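Card1 endonuclease domain-containing protein (Vibrio cholerae, PDB 1XMX) is of unconfirmed function but, as a Card1-like member of the PD-(D/E)XK nuclease clan, probably binds nucleic acid and may cleave it. Local coordinates at residues A[138-144]-A[297-302]; A[12-18]-A[147-151]; A[204-208]-A[236-242]; A[190-194]-A[212-218]; A[253-258]-A[307-311]. Residues are numbered along the deposited sequence.

Contact 1 (A[138-144]-A[297-302]); sequences VQDRITI and ATVVNN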
# COMPACT_ATOMS: atom_id res chain seq x y z
N VAL A 138 -6.77 -7.89 -15.08
CA VAL A 138 -7.46 -6.67 -14.64
C VAL A 138 -6.55 -5.45 -14.66
O VAL A 138 -5.41 -5.54 -14.21
CB VAL A 138 -8.04 -6.85 -13.26
CG1 VAL A 138 -8.73 -5.54 -12.79
CG2 VAL A 138 -9.05 -8.07 -13.29
N GLN A 139 -7.01 -4.31 -15.18
CA GLN A 139 -6.11 -3.17 -15.27
C GLN A 139 -5.83 -2.71 -13.85
O GLN A 139 -6.59 -3.04 -12.94
CB GLN A 139 -6.76 -2.03 -16.05
CG GLN A 139 -6.96 -2.38 -17.52
CD GLN A 139 -7.47 -1.22 -18.30
OE1 GLN A 139 -7.99 -0.26 -17.75
NE2 GLN A 139 -7.29 -1.27 -19.61
N ASP A 140 -4.80 -1.86 -13.70
CA ASP A 140 -4.28 -1.41 -12.43
C ASP A 140 -4.63 0.05 -12.25
O ASP A 140 -3.89 0.92 -12.68
CB ASP A 140 -2.76 -1.63 -12.43
CG ASP A 140 -2.39 -3.12 -12.54
OD1 ASP A 140 -3.16 -3.86 -11.95
OD2 ASP A 140 -1.40 -3.53 -13.23
N ARG A 141 -5.75 0.33 -11.59
CA ARG A 141 -6.36 1.66 -11.53
C ARG A 141 -6.61 2.17 -10.12
O ARG A 141 -6.51 3.37 -9.85
CB ARG A 141 -7.72 1.64 -12.24
CG ARG A 141 -7.67 1.27 -13.75
CD ARG A 141 -6.86 2.22 -14.51
NE ARG A 141 -6.91 1.86 -15.93
CZ ARG A 141 -6.24 2.49 -16.88
NH1 ARG A 141 -5.43 3.50 -16.57
NH2 ARG A 141 -6.37 2.10 -18.15
N ILE A 142 -7.00 1.29 -9.22
CA ILE A 142 -7.25 1.66 -7.82
C ILE A 142 -6.04 2.33 -7.17
O ILE A 142 -4.87 2.00 -7.45
CB ILE A 142 -7.77 0.42 -7.01
CG1 ILE A 142 -8.60 0.84 -5.79
CG2 ILE A 142 -6.64 -0.57 -6.64
CD1 ILE A 142 -8.71 -0.26 -4.81
N THR A 143 -6.30 3.35 -6.33
CA THR A 143 -5.24 4.08 -5.67
C THR A 143 -5.08 3.63 -4.23
O THR A 143 -5.92 2.92 -3.71
CB THR A 143 -5.57 5.55 -5.62
OG1 THR A 143 -6.79 5.70 -4.87
CG2 THR A 143 -5.72 6.08 -7.02
N ILE A 144 -3.99 4.05 -3.59
CA ILE A 144 -3.78 3.89 -2.12
C ILE A 144 -4.94 4.47 -1.31
O ILE A 144 -5.40 3.87 -0.33
CB ILE A 144 -2.47 4.61 -1.65
CG1 ILE A 144 -1.26 4.01 -2.34
CG2 ILE A 144 -2.34 4.58 -0.07
CD1 ILE A 144 -0.04 4.91 -2.48
N ALA A 297 4.26 3.92 0.54
CA ALA A 297 3.13 3.05 0.20
C ALA A 297 3.00 3.01 -1.31
O ALA A 297 3.11 4.05 -1.97
CB ALA A 297 1.85 3.60 0.80
N THR A 298 2.75 1.81 -1.86
CA THR A 298 2.40 1.64 -3.28
C THR A 298 1.19 0.72 -3.45
O THR A 298 0.80 -0.02 -2.53
CB THR A 298 3.54 1.05 -4.12
OG1 THR A 298 3.88 -0.24 -3.60
CG2 THR A 298 4.77 1.89 -4.04
N VAL A 299 0.56 0.79 -4.62
CA VAL A 299 -0.31 -0.31 -5.06
C VAL A 299 0.37 -0.86 -6.33
O VAL A 299 0.75 -0.08 -7.24
CB VAL A 299 -1.79 0.15 -5.35
CG1 VAL A 299 -2.67 -1.05 -5.78
CG2 VAL A 299 -2.41 0.80 -4.12
N VAL A 300 0.45 -2.19 -6.42
CA VAL A 300 1.07 -2.85 -7.54
C VAL A 300 0.22 -4.05 -7.88
O VAL A 300 -0.04 -4.86 -7.02
CB VAL A 300 2.47 -3.40 -7.16
CG1 VAL A 300 3.16 -3.98 -8.37
CG2 VAL A 300 3.31 -2.28 -6.41
N ASN A 301 -0.18 -4.17 -9.16
CA ASN A 301 -1.06 -5.21 -9.60
C ASN A 301 -2.27 -5.30 -8.68
O ASN A 301 -2.68 -6.41 -8.27
CB ASN A 301 -0.36 -6.57 -9.76
CG ASN A 301 -1.23 -7.55 -10.59
OD1 ASN A 301 -1.97 -7.13 -11.44
ND2 ASN A 301 -1.13 -8.83 -10.32
N ASN A 302 -2.83 -4.13 -8.35
CA ASN A 302 -4.01 -4.02 -7.52
C ASN A 302 -3.84 -4.57 -6.08
O ASN A 302 -4.85 -4.77 -5.40
CB ASN A 302 -5.23 -4.65 -8.19
CG ASN A 302 -5.68 -3.89 -9.41
OD1 ASN A 302 -5.82 -2.66 -9.39
ND2 ASN A 302 -5.90 -4.62 -10.51
O HOH W 1 -7.90 -1.23 -10.16
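The polar half of this contact is gathered round N302. N302 ND2 donates to Q139 O (3.0 Å, nearly straight), and the same amide nitrogen serves D123 OD2. N302 OD1 accepts a hydrogen bond from water 1 (2.6 Å), which accepts from I142 N at 2.8 Å, so one carboxamide satisfies two backbone groups of the irregular 138-144 segment, one of them through water. N301 and N302 both have positive phi and form the tight turn of a beta hairpin; asparagine tolerates such left-handed backbone angles better than most residues. N301 uses its ND2 on A382 O instead. R141 and Q139 point away and pair with each other, R141 NE and NH2 reaching Q139 OE1 at 3.0 and 2.9 Å. The apolar half lies further along. I142 CG2 meets V299 CG1 at 4.1 Å, while I144 packs through CG1 on V299 CG2 (3.8 Å) and through CD1 on A297 CB (4.0 Å). Beta-branched V299 favours extended strand angles and offers I142 and I144 its methyls, and the single methyl of A297 leaves room for I144 CD1. T143 then starts helix 144-150 as its N-cap, OG1 bonding D146 N. The loop after strand 136-137 lies over the end of strand 288-300, with strand 272-276 beside it, where D274 accepts from I144 N, and helix 15-22 touching V138, I142 and N302.

Contact 2 (A[12-18]-A[147-151]); sequences QDPVRLV and YLTIF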
# COMPACT_ATOMS: atom_id res chain seq x y z
N GLN A 12 -15.00 -9.39 3.87
CA GLN A 12 -14.08 -8.53 4.58
C GLN A 12 -12.90 -8.12 3.71
O GLN A 12 -12.21 -7.19 4.01
CB GLN A 12 -13.60 -9.18 5.87
CG GLN A 12 -14.75 -9.76 6.72
CD GLN A 12 -15.79 -8.73 7.25
OE1 GLN A 12 -15.45 -7.88 8.09
NE2 GLN A 12 -17.08 -8.85 6.79
N ASP A 13 -12.68 -8.80 2.60
CA ASP A 13 -11.70 -8.27 1.63
C ASP A 13 -12.29 -8.14 0.22
O ASP A 13 -12.08 -9.01 -0.59
CB ASP A 13 -10.46 -9.18 1.66
CG ASP A 13 -9.40 -8.72 0.75
OD1 ASP A 13 -9.61 -7.85 -0.14
OD2 ASP A 13 -8.32 -9.24 0.89
N PRO A 14 -13.07 -7.07 -0.06
CA PRO A 14 -13.83 -6.98 -1.29
C PRO A 14 -13.20 -6.17 -2.41
O PRO A 14 -13.91 -5.73 -3.29
CB PRO A 14 -15.09 -6.25 -0.84
CG PRO A 14 -14.59 -5.33 0.27
CD PRO A 14 -13.34 -5.92 0.82
N VAL A 15 -11.90 -6.02 -2.41
CA VAL A 15 -11.24 -5.25 -3.45
C VAL A 15 -11.49 -5.74 -4.88
O VAL A 15 -11.54 -4.96 -5.80
CB VAL A 15 -9.71 -5.28 -3.23
CG1 VAL A 15 -9.00 -4.57 -4.39
CG2 VAL A 15 -9.37 -4.57 -1.91
N ARG A 16 -11.61 -7.03 -5.06
CA ARG A 16 -11.77 -7.60 -6.38
C ARG A 16 -13.21 -7.42 -6.91
O ARG A 16 -13.48 -7.76 -8.05
CB ARG A 16 -11.35 -9.09 -6.37
CG ARG A 16 -9.83 -9.29 -6.35
CD ARG A 16 -9.56 -10.75 -6.12
NE ARG A 16 -10.04 -11.16 -4.80
CZ ARG A 16 -10.53 -12.36 -4.54
NH1 ARG A 16 -10.60 -13.27 -5.51
NH2 ARG A 16 -10.97 -12.63 -3.32
N LEU A 17 -14.11 -6.85 -6.11
CA LEU A 17 -15.44 -6.39 -6.59
C LEU A 17 -15.38 -4.98 -7.16
O LEU A 17 -16.25 -4.58 -7.92
CB LEU A 17 -16.47 -6.41 -5.47
CG LEU A 17 -16.73 -7.75 -4.82
CD1 LEU A 17 -17.83 -7.62 -3.73
CD2 LEU A 17 -17.10 -8.82 -5.88
N VAL A 18 -14.32 -4.24 -6.81
CA VAL A 18 -14.17 -2.89 -7.28
C VAL A 18 -13.27 -2.83 -8.53
O VAL A 18 -13.56 -2.10 -9.48
CB VAL A 18 -13.49 -2.03 -6.14
CG1 VAL A 18 -13.01 -0.70 -6.62
CG2 VAL A 18 -14.45 -1.81 -5.02
N TYR A 147 -7.82 2.28 -1.52
CA TYR A 147 -7.52 1.08 -0.74
C TYR A 147 -7.78 1.31 0.72
O TYR A 147 -8.39 0.48 1.38
CB TYR A 147 -6.06 0.69 -0.90
CG TYR A 147 -5.94 -0.72 -1.43
CD1 TYR A 147 -6.14 -1.81 -0.60
CD2 TYR A 147 -5.67 -0.96 -2.78
CE1 TYR A 147 -6.05 -3.10 -1.09
CE2 TYR A 147 -5.57 -2.27 -3.28
CZ TYR A 147 -5.75 -3.32 -2.42
OH TYR A 147 -5.67 -4.60 -2.88
N LEU A 148 -7.32 2.44 1.26
CA LEU A 148 -7.54 2.71 2.66
C LEU A 148 -9.02 2.84 2.97
O LEU A 148 -9.48 2.30 4.00
CB LEU A 148 -6.75 3.91 3.17
CG LEU A 148 -5.22 3.77 2.99
CD1 LEU A 148 -4.51 5.06 3.30
CD2 LEU A 148 -4.66 2.66 3.84
N THR A 149 -9.76 3.56 2.12
CA THR A 149 -11.18 3.72 2.35
C THR A 149 -11.85 2.35 2.43
O THR A 149 -12.61 2.04 3.35
CB THR A 149 -11.81 4.52 1.21
OG1 THR A 149 -11.20 5.79 1.20
CG2 THR A 149 -13.35 4.66 1.40
N ILE A 150 -11.57 1.52 1.45
CA ILE A 150 -12.17 0.20 1.42
C ILE A 150 -11.99 -0.52 2.74
O ILE A 150 -12.93 -1.18 3.20
CB ILE A 150 -11.64 -0.66 0.27
CG1 ILE A 150 -12.17 -0.11 -1.06
CG2 ILE A 150 -12.06 -2.16 0.49
CD1 ILE A 150 -11.59 -0.81 -2.30
N PHE A 151 -10.80 -0.40 3.34
CA PHE A 151 -10.52 -1.12 4.58
C PHE A 151 -10.76 -0.36 5.89
O PHE A 151 -10.29 -0.77 6.96
CB PHE A 151 -9.13 -1.74 4.53
CG PHE A 151 -9.06 -2.95 3.63
CD1 PHE A 151 -9.43 -4.20 4.08
CD2 PHE A 151 -8.62 -2.83 2.32
CE1 PHE A 151 -9.39 -5.28 3.26
CE2 PHE A 151 -8.57 -3.92 1.51
CZ PHE A 151 -8.94 -5.15 1.97
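Q12 opens the contact with its backbone, Q12 O lying 3.5 Å from F151 CE1. D13 follows at the edge of the same ring, OD1 3.5 Å from F151 CZ, a favourable place for a carboxylate because ring hydrogens carry partial positive charge; its OD2 accepts from L335 N. P14 leads into the helix that starts near V15, and its CD rests on I150 CG2 at 4.0 Å. V15 is the centre: pointing toward helix 144-150, its CG2 touches F151 CE2 (3.6 Å), Y147 CE1 (3.7 Å) and I150 CG2 (4.3 Å), a compact branched side chain filling the gap between two rings and an isoleucine. One turn on, V18 CG2 meets I150 CD1 at 4.1 Å, so V15 and V18 hold I150 from the same helix. The packing joins the first helix of the N-terminal alpha/beta domain, 15-22, to the end of helix 144-150. Helix 40-52 touches P14 and V18, and Y147 OH bonds N302 O at the hairpin turn following strand 288-300.

Contact 3 (A[204-208]-A[236-242]); sequences LDVEL and GILTFIN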
# COMPACT_ATOMS: atom_id res chain seq x y z
N LEU A 204 18.00 25.70 12.98
CA LEU A 204 18.55 24.95 11.88
C LEU A 204 20.04 24.87 12.02
O LEU A 204 20.71 24.34 11.15
CB LEU A 204 18.12 25.53 10.54
CG LEU A 204 16.62 25.51 10.31
CD1 LEU A 204 16.25 26.43 9.13
CD2 LEU A 204 16.15 24.06 10.05
N ASP A 205 20.53 25.35 13.15
CA ASP A 205 21.96 25.34 13.43
C ASP A 205 22.26 24.69 14.77
O ASP A 205 21.40 24.59 15.61
CB ASP A 205 22.64 26.71 13.23
CG ASP A 205 22.14 27.77 14.16
OD1 ASP A 205 22.66 27.85 15.29
OD2 ASP A 205 21.30 28.59 13.76
N VAL A 206 23.46 24.14 14.87
CA VAL A 206 23.91 23.38 16.01
C VAL A 206 25.44 23.40 16.01
O VAL A 206 26.09 23.26 14.96
CB VAL A 206 23.33 21.91 16.03
CG1 VAL A 206 23.76 21.11 14.76
CG2 VAL A 206 23.74 21.16 17.29
N GLU A 207 26.01 23.70 17.16
CA GLU A 207 27.48 23.71 17.31
C GLU A 207 27.92 22.33 17.76
O GLU A 207 27.38 21.77 18.72
CB GLU A 207 27.92 24.74 18.36
CG GLU A 207 29.43 25.16 18.20
CD GLU A 207 29.86 26.20 19.27
OE1 GLU A 207 29.22 26.25 20.35
OE2 GLU A 207 30.84 26.95 19.01
N LEU A 208 28.90 21.78 17.06
CA LEU A 208 29.44 20.47 17.41
C LEU A 208 30.46 20.61 18.52
O LEU A 208 31.26 21.61 18.56
CB LEU A 208 30.11 19.86 16.16
CG LEU A 208 29.20 19.20 15.10
CD1 LEU A 208 28.16 20.12 14.45
CD2 LEU A 208 30.04 18.55 14.05
N GLY A 236 32.95 24.71 13.28
CA GLY A 236 32.20 23.76 14.13
C GLY A 236 30.68 23.98 14.21
O GLY A 236 29.99 23.32 14.98
N ILE A 237 30.15 24.91 13.41
CA ILE A 237 28.72 25.10 13.32
C ILE A 237 28.15 24.53 12.06
O ILE A 237 28.57 24.87 10.94
CB ILE A 237 28.33 26.53 13.48
CG1 ILE A 237 28.96 27.03 14.78
CG2 ILE A 237 26.80 26.68 13.58
CD1 ILE A 237 29.27 28.37 14.66
N LEU A 238 27.17 23.65 12.25
CA LEU A 238 26.42 23.06 11.15
C LEU A 238 25.05 23.76 11.00
O LEU A 238 24.28 23.83 11.96
CB LEU A 238 26.24 21.55 11.38
CG LEU A 238 25.27 20.80 10.45
CD1 LEU A 238 25.85 20.66 9.05
CD2 LEU A 238 24.91 19.42 11.04
N THR A 239 24.76 24.32 9.82
CA THR A 239 23.47 24.98 9.60
C THR A 239 22.75 24.30 8.42
O THR A 239 23.28 24.29 7.31
CB THR A 239 23.66 26.47 9.29
OG1 THR A 239 24.58 27.04 10.23
CG2 THR A 239 22.28 27.24 9.33
N PHE A 240 21.57 23.74 8.65
CA PHE A 240 20.73 23.33 7.51
C PHE A 240 20.04 24.53 6.80
O PHE A 240 19.67 25.53 7.45
CB PHE A 240 19.72 22.26 7.93
CG PHE A 240 20.36 21.09 8.64
CD1 PHE A 240 20.92 20.03 7.91
CD2 PHE A 240 20.38 21.03 10.03
CE1 PHE A 240 21.49 18.90 8.58
CE2 PHE A 240 20.96 19.96 10.71
CZ PHE A 240 21.52 18.89 9.99
N ILE A 241 19.93 24.44 5.47
CA ILE A 241 19.27 25.49 4.74
C ILE A 241 17.78 25.55 5.09
O ILE A 241 17.16 26.61 5.01
CB ILE A 241 19.47 25.35 3.23
CG1 ILE A 241 18.93 24.01 2.71
CG2 ILE A 241 20.96 25.49 2.89
CD1 ILE A 241 18.65 24.00 1.20
N ASN A 242 17.20 24.41 5.47
CA ASN A 242 15.78 24.39 5.81
C ASN A 242 15.33 23.13 6.56
O ASN A 242 16.12 22.23 6.80
CB ASN A 242 14.89 24.69 4.57
CG ASN A 242 15.10 23.69 3.43
OD1 ASN A 242 15.29 22.48 3.65
ND2 ASN A 242 15.06 24.20 2.20
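Four backbone hydrogen bonds satisfy the facing groups of this short antiparallel ladder. V206 and L238 form the hydrogen-bonded pair, V206 N giving to L238 O (3.0 Å) and L238 N to V206 O (2.9 Å). F240 N donates to L204 O at 2.7 Å, and L208 N to G236 O at 2.8 Å, closing the ends. L238 O also meets D205 CA at 3.1 Å, a CA-H...O contact of the kind common between strands. G236 has positive phi, which glycine accommodates without strain. At the far end N242, an N-cap, turns its OD1 to A245 N, starting helix 243-266. D205, E207, I237 and T239 occupy the more open face, whereas V206 and L238 face inward, L208 CD1 lying 3.9 Å from L238 CB. Strand 237-240 is central, bonding strand 231-234 on its other edge through T239 and S232. Helices 181-201 and 216-227 pack beneath V206, L208, L238 and F240, an arrangement consistent with a winged-helix domain.

Contact 4 (A[190-194]-A[212-218]); sequences TLNYL and QQGYREL. With FMT (formic acid), chain I.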
# COMPACT_ATOMS: atom_id res chain seq x y z
N THR A 190 25.48 10.03 14.61
CA THR A 190 25.84 11.31 15.21
C THR A 190 25.11 12.46 14.53
O THR A 190 24.73 13.41 15.19
CB THR A 190 27.33 11.59 15.10
OG1 THR A 190 28.05 10.43 15.58
CG2 THR A 190 27.71 12.86 15.95
N LEU A 191 24.96 12.37 13.20
CA LEU A 191 24.21 13.36 12.41
C LEU A 191 22.73 13.38 12.82
O LEU A 191 22.12 14.46 12.97
CB LEU A 191 24.30 13.03 10.91
CG LEU A 191 23.76 14.17 10.04
CD1 LEU A 191 24.32 15.55 10.40
CD2 LEU A 191 23.94 13.88 8.55
N ASN A 192 22.17 12.18 13.01
CA ASN A 192 20.82 12.08 13.58
C ASN A 192 20.68 12.78 14.93
O ASN A 192 19.73 13.52 15.13
CB ASN A 192 20.39 10.63 13.72
CG ASN A 192 19.12 10.51 14.53
OD1 ASN A 192 18.01 10.77 14.03
ND2 ASN A 192 19.26 10.10 15.79
N TYR A 193 21.61 12.55 15.85
CA TYR A 193 21.59 13.30 17.13
C TYR A 193 21.67 14.86 16.94
O TYR A 193 20.91 15.60 17.55
CB TYR A 193 22.67 12.78 18.09
CG TYR A 193 22.95 13.74 19.23
CD1 TYR A 193 22.24 13.67 20.44
CD2 TYR A 193 23.90 14.75 19.08
CE1 TYR A 193 22.53 14.57 21.47
CE2 TYR A 193 24.15 15.66 20.08
CZ TYR A 193 23.47 15.56 21.26
OH TYR A 193 23.78 16.50 22.22
N LEU A 194 22.57 15.32 16.06
CA LEU A 194 22.67 16.75 15.71
C LEU A 194 21.37 17.29 15.09
O LEU A 194 20.86 18.33 15.50
CB LEU A 194 23.85 17.02 14.77
CG LEU A 194 25.28 16.73 15.29
CD1 LEU A 194 26.26 16.72 14.12
CD2 LEU A 194 25.76 17.75 16.29
N GLN A 212 32.95 15.75 18.54
CA GLN A 212 32.18 15.58 17.29
C GLN A 212 32.91 16.11 16.06
O GLN A 212 32.78 15.53 14.95
CB GLN A 212 30.79 16.21 17.40
CG GLN A 212 29.84 15.40 18.28
CD GLN A 212 28.63 16.20 18.72
OE1 GLN A 212 28.69 17.41 18.88
NE2 GLN A 212 27.52 15.52 18.87
N GLN A 213 33.64 17.21 16.23
CA GLN A 213 34.39 17.81 15.12
C GLN A 213 35.56 16.94 14.64
O GLN A 213 36.01 17.10 13.50
CB GLN A 213 34.92 19.20 15.52
CG GLN A 213 33.79 20.18 15.80
CD GLN A 213 34.28 21.55 16.20
OE1 GLN A 213 33.82 22.12 17.19
NE2 GLN A 213 35.22 22.09 15.44
N GLY A 214 36.04 16.03 15.49
CA GLY A 214 37.11 15.14 15.08
C GLY A 214 36.62 13.78 14.52
O GLY A 214 37.43 12.96 14.12
N TYR A 215 35.32 13.54 14.50
CA TYR A 215 34.81 12.24 14.02
C TYR A 215 34.98 12.17 12.49
O TYR A 215 34.44 12.99 11.75
CB TYR A 215 33.31 11.97 14.35
CG TYR A 215 32.97 11.79 15.83
CD1 TYR A 215 33.93 11.41 16.79
CD2 TYR A 215 31.66 11.99 16.27
CE1 TYR A 215 33.59 11.26 18.13
CE2 TYR A 215 31.32 11.83 17.62
CZ TYR A 215 32.27 11.47 18.55
OH TYR A 215 31.87 11.33 19.89
N ARG A 216 35.74 11.16 12.07
CA ARG A 216 35.98 10.80 10.68
C ARG A 216 34.71 10.68 9.79
O ARG A 216 34.53 11.45 8.85
CB ARG A 216 36.80 9.51 10.68
CG ARG A 216 37.32 9.03 9.35
CD ARG A 216 38.02 7.66 9.45
NE ARG A 216 37.29 6.67 10.26
CZ ARG A 216 36.43 5.76 9.79
NH1 ARG A 216 36.16 5.70 8.48
NH2 ARG A 216 35.83 4.90 10.62
N GLU A 217 33.84 9.71 10.05
CA GLU A 217 32.65 9.51 9.18
C GLU A 217 31.67 10.67 9.19
O GLU A 217 31.09 11.01 8.17
CB GLU A 217 31.92 8.22 9.53
CG GLU A 217 32.78 6.99 9.52
CD GLU A 217 32.04 5.84 10.14
OE1 GLU A 217 30.85 6.06 10.48
OE2 GLU A 217 32.61 4.72 10.26
N LEU A 218 31.49 11.30 10.34
CA LEU A 218 30.64 12.48 10.44
C LEU A 218 31.09 13.54 9.43
O LEU A 218 30.28 14.17 8.75
CB LEU A 218 30.75 13.09 11.85
CG LEU A 218 29.81 14.27 12.09
CD1 LEU A 218 28.33 13.91 11.70
CD2 LEU A 218 29.88 14.81 13.50
C FMT I . 32.77 8.79 13.51
O1 FMT I . 31.80 9.48 13.10
O2 FMT I . 33.66 8.19 12.84
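Helix 190-194 meets a helix end, a turn and a new helix start, and rotamers help set which atoms touch. T190 in the m rotamer sends OG1 back to P186 O, satisfying its hydroxyl, and turns CG2 toward L218 CD2 (3.8 Å) and Q212 NE2 (4.0 Å). L218, with chi1 t and chi2 p, spreads both methyls over the opposing helix: CD1 meets L191 CB at 4.2 Å and CD2 meets L194 CD1 at 4.1 Å. Leucine suits this place because its two methyls can each reach a different residue. With chi2 t, Q212 reaches across, NE2 lying 3.6 Å from Y193 CE2 and 3.8 Å from L194 CD2, while OE1 accepts from S209 N. Y215, at the N-cap position, brings its ring CD2 to 4.0 Å from T190 OG1. A formic acid molecule, probably from the crystallisation liquor, sits at this helix start, accepting from E217 N through O2 (3.2 Å) and weakly from L218 N through O1 (3.3 Å). E217 directs OE1 to G187 N and OE2 to R216 NH2 in a salt bridge of 3.2 Å whose hydrogen bond is weak. Helix 216-227, with the short helix 210-213 before it, thus packs on helix 181-201 in an order of elements consistent with a winged-helix domain, this contact being part of its helical core, and L208 after strand 205-207 touches L194 and L218.

Contact 5 (A[253-258]-A[307-311]); sequences WLETLV and IECKT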
# COMPACT_ATOMS: atom_id res chain seq x y z
N TRP A 253 16.18 10.65 4.93
CA TRP A 253 16.89 10.38 3.68
C TRP A 253 16.56 8.99 3.05
O TRP A 253 16.55 8.84 1.83
CB TRP A 253 18.41 10.52 3.87
CG TRP A 253 19.03 9.47 4.70
CD1 TRP A 253 19.22 9.51 6.04
CD2 TRP A 253 19.55 8.18 4.27
NE1 TRP A 253 19.82 8.36 6.47
CE2 TRP A 253 20.02 7.52 5.42
CE3 TRP A 253 19.67 7.55 3.02
CZ2 TRP A 253 20.62 6.28 5.37
CZ3 TRP A 253 20.24 6.29 2.97
CH2 TRP A 253 20.72 5.67 4.13
N LEU A 254 16.34 7.98 3.89
CA LEU A 254 16.23 6.61 3.41
C LEU A 254 14.86 6.37 2.80
O LEU A 254 14.72 5.67 1.81
CB LEU A 254 16.47 5.63 4.55
CG LEU A 254 16.30 4.17 4.13
CD1 LEU A 254 17.28 3.70 3.02
CD2 LEU A 254 16.46 3.31 5.37
N GLU A 255 13.84 6.96 3.40
CA GLU A 255 12.47 6.81 2.85
C GLU A 255 12.32 7.68 1.58
O GLU A 255 11.59 7.34 0.68
CB GLU A 255 11.41 7.16 3.89
CG GLU A 255 11.59 8.59 4.49
CD GLU A 255 10.64 8.87 5.64
OE1 GLU A 255 10.08 7.93 6.24
OE2 GLU A 255 10.45 10.04 5.99
N THR A 256 12.95 8.84 1.58
CA THR A 256 13.01 9.68 0.40
C THR A 256 13.67 8.99 -0.79
O THR A 256 13.17 9.10 -1.91
CB THR A 256 13.82 10.97 0.72
OG1 THR A 256 13.17 11.68 1.78
CG2 THR A 256 13.85 11.88 -0.50
N LEU A 257 14.81 8.33 -0.54
CA LEU A 257 15.53 7.50 -1.52
C LEU A 257 14.64 6.33 -2.01
O LEU A 257 14.54 6.06 -3.22
CB LEU A 257 16.82 6.95 -0.90
CG LEU A 257 17.54 5.89 -1.77
CD1 LEU A 257 18.16 6.46 -3.04
CD2 LEU A 257 18.55 5.16 -0.90
N VAL A 258 13.99 5.64 -1.08
CA VAL A 258 13.14 4.54 -1.48
C VAL A 258 11.96 5.06 -2.32
O VAL A 258 11.62 4.48 -3.34
CB VAL A 258 12.58 3.75 -0.30
CG1 VAL A 258 11.50 2.73 -0.83
CG2 VAL A 258 13.74 3.07 0.49
N ILE A 307 6.10 -0.20 2.59
CA ILE A 307 7.51 -0.29 2.92
C ILE A 307 7.76 0.58 4.16
O ILE A 307 7.46 1.80 4.14
CB ILE A 307 8.37 0.19 1.74
CG1 ILE A 307 8.03 -0.60 0.49
CG2 ILE A 307 9.90 0.06 2.10
CD1 ILE A 307 8.63 -0.02 -0.79
N GLU A 308 8.27 -0.06 5.21
CA GLU A 308 8.74 0.65 6.38
C GLU A 308 10.24 0.82 6.19
O GLU A 308 10.94 -0.16 5.87
CB GLU A 308 8.56 -0.17 7.65
CG GLU A 308 8.81 0.66 8.92
CD GLU A 308 8.34 -0.02 10.18
OE1 GLU A 308 7.58 -1.01 10.07
OE2 GLU A 308 8.72 0.43 11.30
N CYS A 309 10.72 2.05 6.36
CA CYS A 309 12.17 2.35 6.43
C CYS A 309 12.64 2.57 7.88
O CYS A 309 12.03 3.34 8.61
CB CYS A 309 12.52 3.53 5.53
SG CYS A 309 11.94 3.21 3.85
N LYS A 310 13.65 1.82 8.31
CA LYS A 310 14.35 2.09 9.55
C LYS A 310 15.80 2.51 9.28
O LYS A 310 16.51 1.92 8.45
CB LYS A 310 14.31 0.90 10.51
CG LYS A 310 12.93 0.68 11.15
CD LYS A 310 12.96 -0.50 12.12
CE LYS A 310 13.62 -0.18 13.44
NZ LYS A 310 13.27 1.24 13.84
N THR A 311 16.21 3.59 9.95
CA THR A 311 17.62 4.01 10.01
C THR A 311 18.31 3.67 11.37
O THR A 311 19.52 3.74 11.47
CB THR A 311 17.75 5.52 9.77
OG1 THR A 311 16.90 6.18 10.71
CG2 THR A 311 17.32 5.92 8.35
O HOH W 2 12.16 6.12 8.17
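Helix 253-258 and strand 307-310 run in roughly opposite directions, at 144°, with axes 8.1 Å apart at their closest; the helix is kinked where the nitrogens of L254 and E255 lack a bond to the preceding turn. This packing of a helix on the central sheet is consistent with the PD-(D/E)XK nuclease fold of the Card1-like family, and E308, C309 and K310 match the E-x-K element of its signature, suggesting that the strand belongs to a catalytic region. E308 and K310 point away from the helix, whereas I307 and C309 point toward it. C309, small and only mildly polar, fits under the helix: its CB meets L254 CD2 at 3.9 Å and its SG lies 3.8 Å from E255 CA. V258, one turn beyond L254, adds CG1 against I307 CD1 at 4.0 Å. T311, just past the strand, offers its methyl CG2 to L254 CB (3.9 Å) and W253 NE1 (4.0 Å); W253 also stacks edge-to-face with W177 and F344. E255 is the buried polar member, OE2 accepting from N278 ND2. Its carboxylate crowds E252 and D295, an acidic cluster consistent with the metal-binding pocket of such nucleases, although no metal is seen there; D295 OD2 accepts from C309 N. Water 2 lies 2.8 Å from C309 O and, weakly bonded, 3.4 Å from E255 OE1. V258 finishes the packing with its other methyl, CG2, set 3.8 Å from C309 SG.

Contacts 1, 2 and 5 are buried, while 3 and 4 are partly buried, their centres lying about 35 to 36 Å from the centre of the chain. Contacts 1 and 2 share helix 144-150 and touch: together they join the N-terminal domain to the nuclease sheet. Contact 5 lies on strand 303-310, the hairpin partner of strand 288-300 in contact 1, though the two do not touch. Contacts 3 and 4 meet chiefly through L208, with G236 against Q213, and build one helical and stranded unit. Their chemistry differs with place: contact 3 is backbone-bonded, contact 1 mixes asparagine and water bonds with apolar packing, and 2, 4 and 5 rely mainly on side-chain packing across the segments.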